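Local coordinates for protein RTX toxin RtxA (Vibrio vulnificus MO6-24/O, PDB 6IMP) that probably acts as a hydrolase effector domain of the alpha/beta hydrolase fold within a MARTX toxin that contributes to virulence, at residues Q124-D129 against Q301-L306; L202-M207 against N292-Q297. All coordinates share one frame; numbering follows the deposited sequence.

Contact 1 (Q124-D129 against Q301-L306)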
loop_
_atom_site.group_PDB
_atom_site.type_symbol
_atom_site.label_atom_id
_atom_site.label_comp_id
_atom_site.label_asym_id
_atom_site.label_seq_id
_atom_site.Cartn_x
_atom_site.Cartn_y
_atom_site.Cartn_z
ATOM N N GLN A 124 3.370 -8.585 14.151
ATOM C CA GLN A 124 3.826 -9.948 14.461
ATOM C C GLN A 124 3.825 -10.228 15.981
ATOM O O GLN A 124 3.302 -11.256 16.424
ATOM C CB GLN A 124 5.217 -10.199 13.851
ATOM C CG GLN A 124 5.219 -10.299 12.320
ATOM C CD GLN A 124 6.614 -10.523 11.723
ATOM O OE1 GLN A 124 7.322 -9.568 11.391
ATOM N NE2 GLN A 124 7.002 -11.789 11.567
ATOM N N LYS A 125 4.367 -9.283 16.757
ATOM C CA LYS A 125 4.312 -9.285 18.248
ATOM C C LYS A 125 2.982 -9.615 18.898
ATOM O O LYS A 125 2.931 -10.049 20.047
ATOM C CB LYS A 125 4.606 -7.889 18.779
ATOM C CG LYS A 125 6.074 -7.614 19.020
ATOM C CD LYS A 125 6.343 -6.126 19.198
ATOM C CE LYS A 125 6.189 -5.679 20.642
ATOM N NZ LYS A 125 6.458 -4.221 20.770
ATOM N N GLN A 126 1.905 -9.319 18.194
ATOM C CA GLN A 126 0.567 -9.636 18.668
ATOM C C GLN A 126 0.032 -10.851 17.914
ATOM O O GLN A 126 -1.183 -11.012 17.753
ATOM C CB GLN A 126 -0.356 -8.427 18.475
ATOM C CG GLN A 126 0.306 -7.076 18.754
ATOM C CD GLN A 126 -0.659 -5.915 18.625
ATOM O OE1 GLN A 126 -1.875 -6.087 18.728
ATOM N NE2 GLN A 126 -0.123 -4.728 18.376
ATOM N N GLY A 127 0.949 -11.705 17.458
ATOM C CA GLY A 127 0.599 -12.882 16.667
ATOM C C GLY A 127 -0.371 -12.613 15.521
ATOM O O GLY A 127 -1.423 -13.260 15.423
ATOM N N ILE A 128 -0.024 -11.640 14.675
ATOM C CA ILE A 128 -0.740 -11.374 13.413
ATOM C C ILE A 128 0.247 -11.488 12.238
ATOM O O ILE A 128 1.364 -10.951 12.303
ATOM C CB ILE A 128 -1.401 -9.972 13.424
ATOM C CG1 ILE A 128 -2.478 -9.902 14.513
ATOM C CG2 ILE A 128 -2.028 -9.649 12.073
ATOM C CD1 ILE A 128 -2.964 -8.499 14.820
ATOM N N ASP A 129 -0.161 -12.197 11.179
ATOM C CA ASP A 129 0.687 -12.355 9.983
ATOM C C ASP A 129 0.568 -11.117 9.115
ATOM O O ASP A 129 -0.506 -10.525 9.011
ATOM C CB ASP A 129 0.289 -13.576 9.139
ATOM C CG ASP A 129 0.181 -14.848 9.946
ATOM O OD1 ASP A 129 1.149 -15.194 10.639
ATOM O OD2 ASP A 129 -0.875 -15.513 9.874
ATOM N N GLN A 301 -4.915 0.089 18.749
ATOM C CA GLN A 301 -6.158 0.595 18.143
ATOM C C GLN A 301 -6.434 -0.064 16.787
ATOM O O GLN A 301 -7.580 -0.420 16.482
ATOM C CB GLN A 301 -6.123 2.120 17.976
ATOM C CG GLN A 301 -7.182 2.645 17.004
ATOM C CD GLN A 301 -7.684 4.032 17.341
ATOM O OE1 GLN A 301 -6.930 4.885 17.818
ATOM N NE2 GLN A 301 -8.963 4.275 17.064
ATOM N N ILE A 302 -5.379 -0.228 15.988
ATOM C CA ILE A 302 -5.501 -0.794 14.639
ATOM C C ILE A 302 -6.157 -2.172 14.676
ATOM O O ILE A 302 -7.079 -2.440 13.911
ATOM C CB ILE A 302 -4.131 -0.866 13.916
ATOM C CG1 ILE A 302 -3.731 0.521 13.395
ATOM C CG2 ILE A 302 -4.181 -1.836 12.746
ATOM C CD1 ILE A 302 -2.274 0.632 12.983
ATOM N N VAL A 303 -5.685 -3.029 15.555
ATOM C CA VAL A 303 -6.241 -4.352 15.640
ATOM C C VAL A 303 -7.604 -4.334 16.265
ATOM O O VAL A 303 -8.251 -5.349 16.371
ATOM C CB VAL A 303 -5.352 -5.280 16.447
ATOM C CG1 VAL A 303 -5.904 -6.679 16.402
ATOM C CG2 VAL A 303 -3.958 -5.274 15.873
ATOM N N SER A 304 -8.074 -3.162 16.651
ATOM C CA SER A 304 -9.385 -3.074 17.255
ATOM C C SER A 304 -10.463 -2.734 16.246
ATOM O O SER A 304 -11.604 -2.518 16.594
ATOM C CB SER A 304 -9.356 -2.110 18.412
ATOM O OG SER A 304 -8.431 -2.586 19.363
ATOM N N GLY A 305 -10.059 -2.666 14.989
ATOM C CA GLY A 305 -10.921 -2.468 13.848
ATOM C C GLY A 305 -10.546 -3.603 12.903
ATOM O O GLY A 305 -10.392 -3.406 11.717
ATOM N N LEU A 306 -10.348 -4.788 13.472
ATOM C CA LEU A 306 -10.004 -6.016 12.770
ATOM C C LEU A 306 -10.947 -7.052 13.322
ATOM O O LEU A 306 -11.491 -7.863 12.587
ATOM C CB LEU A 306 -8.574 -6.448 13.081
ATOM C CG LEU A 306 -8.057 -7.796 12.566
ATOM C CD1 LEU A 306 -8.487 -8.013 11.138
ATOM C CD2 LEU A 306 -6.549 -7.885 12.639
#
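Gln126 sends its extended side chain alongside Val303, the two chains pointing opposite ways, and its OE1 lies 3.6 Å from Val303 CG2. CG stands anti to the carbonyl carbon (chi1 -38°), and the chain runs straight beyond it, which carries the amide out to helix 291-302, where it also touches Ala299 and Asp300. The amide makes no hydrogen bond to 301-306; its NE2 bonds weakly to His122 O, in the last turn of helix 112-124. Gly127, with positive phi, is the C' residue of the Schellman motif that ends helix 112-124, and it turns the chain toward strand 129-133. Ile128 follows and supplies the apolar centre of the contact. Its CD1 meets Val303 tip to tip, 3.5 Å from CG2 and 3.8 Å from CG1, so one methyl faces both branches of the valine. The same CD1 lies 4.2 Å from Leu306 CD2, beyond the end of the helix, while the isoleucine also packs on Val102 of strand 101-105. The two segments are therefore joined by methyl contacts and by the Gln126 carboxamide oxygen resting on a Val303 methyl, with no hydrogen bond or salt bridge between them, which implies that hydrophobic burial and shape, more than polar pairing, hold this helix-end junction.

Contact 2 (L202-M207 against N292-Q297); sequences LLDRPM and NRLMGQ
Leu294 lays its two methyls against Arg205, with CD2 over one face of the guanidinium and CD1 3.8 Å from Arg205 CD on the aliphatic part of the chain. This is a helix-on-sheet contact of the alpha/beta hydrolase fold: helix 291-302 packs where strand 200-204 gives way to the following loop. The leucine and arginine side chains overlap lengthwise, each heading toward the other's backbone, which brings Leu294 CD1 within 3.9 Å of Arg205 NE as well. A chi1 of 173° swings the isobutyl end of Leu294 away from its own backbone N and out toward the neighbouring carboxylate, CD2 lying 3.8 Å from Asp204 OD1. An apolar branch thus sits against a buried ion pair rather than bonding to it. Within that pair NE and NH2 of Arg205 each take one oxygen of Asp204, NE to OD1 at 2.7 Å and NH2 to OD2 at 3.0 Å, both bonds nearly straight. The bend at chi3 (-81°) folds the arginine back beside its sequence neighbour. Two bonds to one carboxylate fix the guanidinium rotation, and Ser291 OG takes a further bond from NH2, tying the arginine to the start of the helix. Asp204 OD2 has a second partner in His175 NE2, from strand 172-177. That strand leads into a GxSxG sequence resembling a nucleophile elbow; the Asp204 side chain touches Tyr177 but only lies near Gly176, Ser178 and Gly180. Arg205 meets both carboxylate oxygens on their syn sides; these oxygens lie close to the guanidinium plane, whereas NE and NH2 sit out of the carboxylate plane, by 34° at OD1 and 23° at OD2.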
loop_
_atom_site.group_PDB
_atom_site.type_symbol
_atom_site.label_atom_id
_atom_site.label_comp_id
_atom_site.label_asym_id
_atom_site.label_seq_id
_atom_site.Cartn_x
_atom_site.Cartn_y
_atom_site.Cartn_z
ATOM N N LEU A 202 -7.351 -0.052 6.789
ATOM C CA LEU A 202 -6.581 1.048 7.381
ATOM C C LEU A 202 -5.941 1.889 6.296
ATOM O O LEU A 202 -5.028 1.435 5.613
ATOM C CB LEU A 202 -5.489 0.522 8.329
ATOM C CG LEU A 202 -4.350 1.498 8.657
ATOM C CD1 LEU A 202 -4.881 2.737 9.355
ATOM C CD2 LEU A 202 -3.269 0.840 9.486
ATOM N N LEU A 203 -6.398 3.128 6.178
ATOM C CA LEU A 203 -5.697 4.148 5.405
ATOM C C LEU A 203 -4.603 4.793 6.265
ATOM O O LEU A 203 -4.852 5.752 6.996
ATOM C CB LEU A 203 -6.684 5.215 4.907
ATOM C CG LEU A 203 -7.833 4.729 3.995
ATOM C CD1 LEU A 203 -8.877 5.819 3.791
ATOM C CD2 LEU A 203 -7.320 4.236 2.649
ATOM N N ASP A 204 -3.398 4.238 6.188
ATOM C CA ASP A 204 -2.262 4.696 7.005
ATOM C C ASP A 204 -1.581 5.870 6.315
ATOM O O ASP A 204 -0.871 5.678 5.345
ATOM C CB ASP A 204 -1.255 3.533 7.216
ATOM C CG ASP A 204 0.011 3.952 7.991
ATOM O OD1 ASP A 204 0.035 5.075 8.558
ATOM O OD2 ASP A 204 0.984 3.148 8.043
ATOM N N ARG A 205 -1.780 7.076 6.833
ATOM C CA ARG A 205 -1.095 8.271 6.303
ATOM C C ARG A 205 -1.249 8.340 4.776
ATOM O O ARG A 205 -0.258 8.458 4.050
ATOM C CB ARG A 205 0.392 8.261 6.678
ATOM C CG ARG A 205 0.662 8.257 8.175
ATOM C CD ARG A 205 2.111 7.878 8.495
ATOM N NE ARG A 205 2.328 6.430 8.477
ATOM C CZ ARG A 205 3.515 5.826 8.566
ATOM N NH1 ARG A 205 4.626 6.534 8.708
ATOM N NH2 ARG A 205 3.592 4.501 8.489
ATOM N N PRO A 206 -2.496 8.249 4.287
ATOM C CA PRO A 206 -2.794 8.095 2.879
ATOM C C PRO A 206 -2.317 9.223 1.990
ATOM O O PRO A 206 -2.139 10.357 2.441
ATOM C CB PRO A 206 -4.319 8.095 2.861
ATOM C CG PRO A 206 -4.664 8.976 3.991
ATOM C CD PRO A 206 -3.732 8.483 5.044
ATOM N N MET A 207 -2.209 8.894 0.705
ATOM C CA MET A 207 -2.204 9.872 -0.378
ATOM C C MET A 207 -3.657 10.035 -0.760
ATOM O O MET A 207 -4.269 9.077 -1.213
ATOM C CB MET A 207 -1.438 9.301 -1.566
ATOM C CG MET A 207 -1.746 9.955 -2.895
ATOM S SD MET A 207 -0.927 9.101 -4.245
ATOM C CE MET A 207 0.787 9.521 -3.946
ATOM N N ASN A 292 7.604 3.447 12.555
ATOM C CA ASN A 292 7.805 2.718 13.782
ATOM C C ASN A 292 7.176 3.458 14.950
ATOM O O ASN A 292 6.346 2.896 15.677
ATOM C CB ASN A 292 9.287 2.521 14.042
ATOM C CG ASN A 292 9.542 1.706 15.279
ATOM O OD1 ASN A 292 8.792 0.773 15.586
ATOM N ND2 ASN A 292 10.573 2.074 16.022
ATOM N N ARG A 293 7.568 4.722 15.109
ATOM C CA ARG A 293 6.995 5.605 16.141
ATOM C C ARG A 293 5.442 5.598 16.095
ATOM O O ARG A 293 4.784 5.469 17.132
ATOM C CB ARG A 293 7.540 7.052 16.006
ATOM C CG ARG A 293 8.939 7.304 16.608
ATOM C CD ARG A 293 8.902 7.934 18.012
ATOM N NE ARG A 293 8.472 9.347 18.022
ATOM C CZ ARG A 293 8.262 10.084 19.124
ATOM N NH1 ARG A 293 7.011 10.345 19.526
ATOM N NH2 ARG A 293 9.291 10.557 19.833
ATOM N N LEU A 294 4.876 5.679 14.890
ATOM C CA LEU A 294 3.417 5.680 14.715
ATOM C C LEU A 294 2.792 4.327 15.063
ATOM O O LEU A 294 1.786 4.260 15.784
ATOM C CB LEU A 294 3.049 6.084 13.283
ATOM C CG LEU A 294 1.566 5.983 12.894
ATOM C CD1 LEU A 294 1.136 7.176 12.063
ATOM C CD2 LEU A 294 1.293 4.706 12.124
ATOM N N MET A 295 3.369 3.253 14.531
ATOM C CA MET A 295 2.820 1.918 14.757
ATOM C C MET A 295 2.856 1.556 16.248
ATOM O O MET A 295 1.871 1.026 16.785
ATOM C CB MET A 295 3.545 0.866 13.905
ATOM C CG MET A 295 3.134 0.859 12.431
ATOM S SD MET A 295 1.350 0.783 12.118
ATOM C CE MET A 295 0.947 -0.855 12.723
ATOM N N GLY A 296 3.956 1.901 16.925
ATOM C CA GLY A 296 4.055 1.734 18.382
ATOM C C GLY A 296 2.808 2.222 19.113
ATOM O O GLY A 296 2.146 1.458 19.841
ATOM N N GLN A 297 2.462 3.488 18.881
ATOM C CA GLN A 297 1.361 4.123 19.585
ATOM C C GLN A 297 0.024 3.526 19.181
ATOM O O GLN A 297 -0.827 3.271 20.028
ATOM C CB GLN A 297 1.344 5.621 19.317
ATOM C CG GLN A 297 0.393 6.367 20.233
ATOM C CD GLN A 297 0.135 7.786 19.781
ATOM O OE1 GLN A 297 1.066 8.567 19.572
ATOM N NE2 GLN A 297 -1.134 8.136 19.644
#

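Both contacts draw on helix 291-302, contact 2 on its first half and contact 1 on its last turn and the residues beyond. Their centres are 13 Å apart. Along the chain, 202-207 and 292-297 are nested between 124-129 and 301-306, so contact 2 closes a smaller loop inside the one closed by contact 1. The two meet directly: Ile302 CD1 lies 3.6 Å from Met295 CE and equally far from Leu202 CD2. Contact 1 joins the end of the helix to the link between helix 112-124 and strand 129-133, and contact 2 joins its first half to the sheet at strand 200-204, so the last helix packs against both.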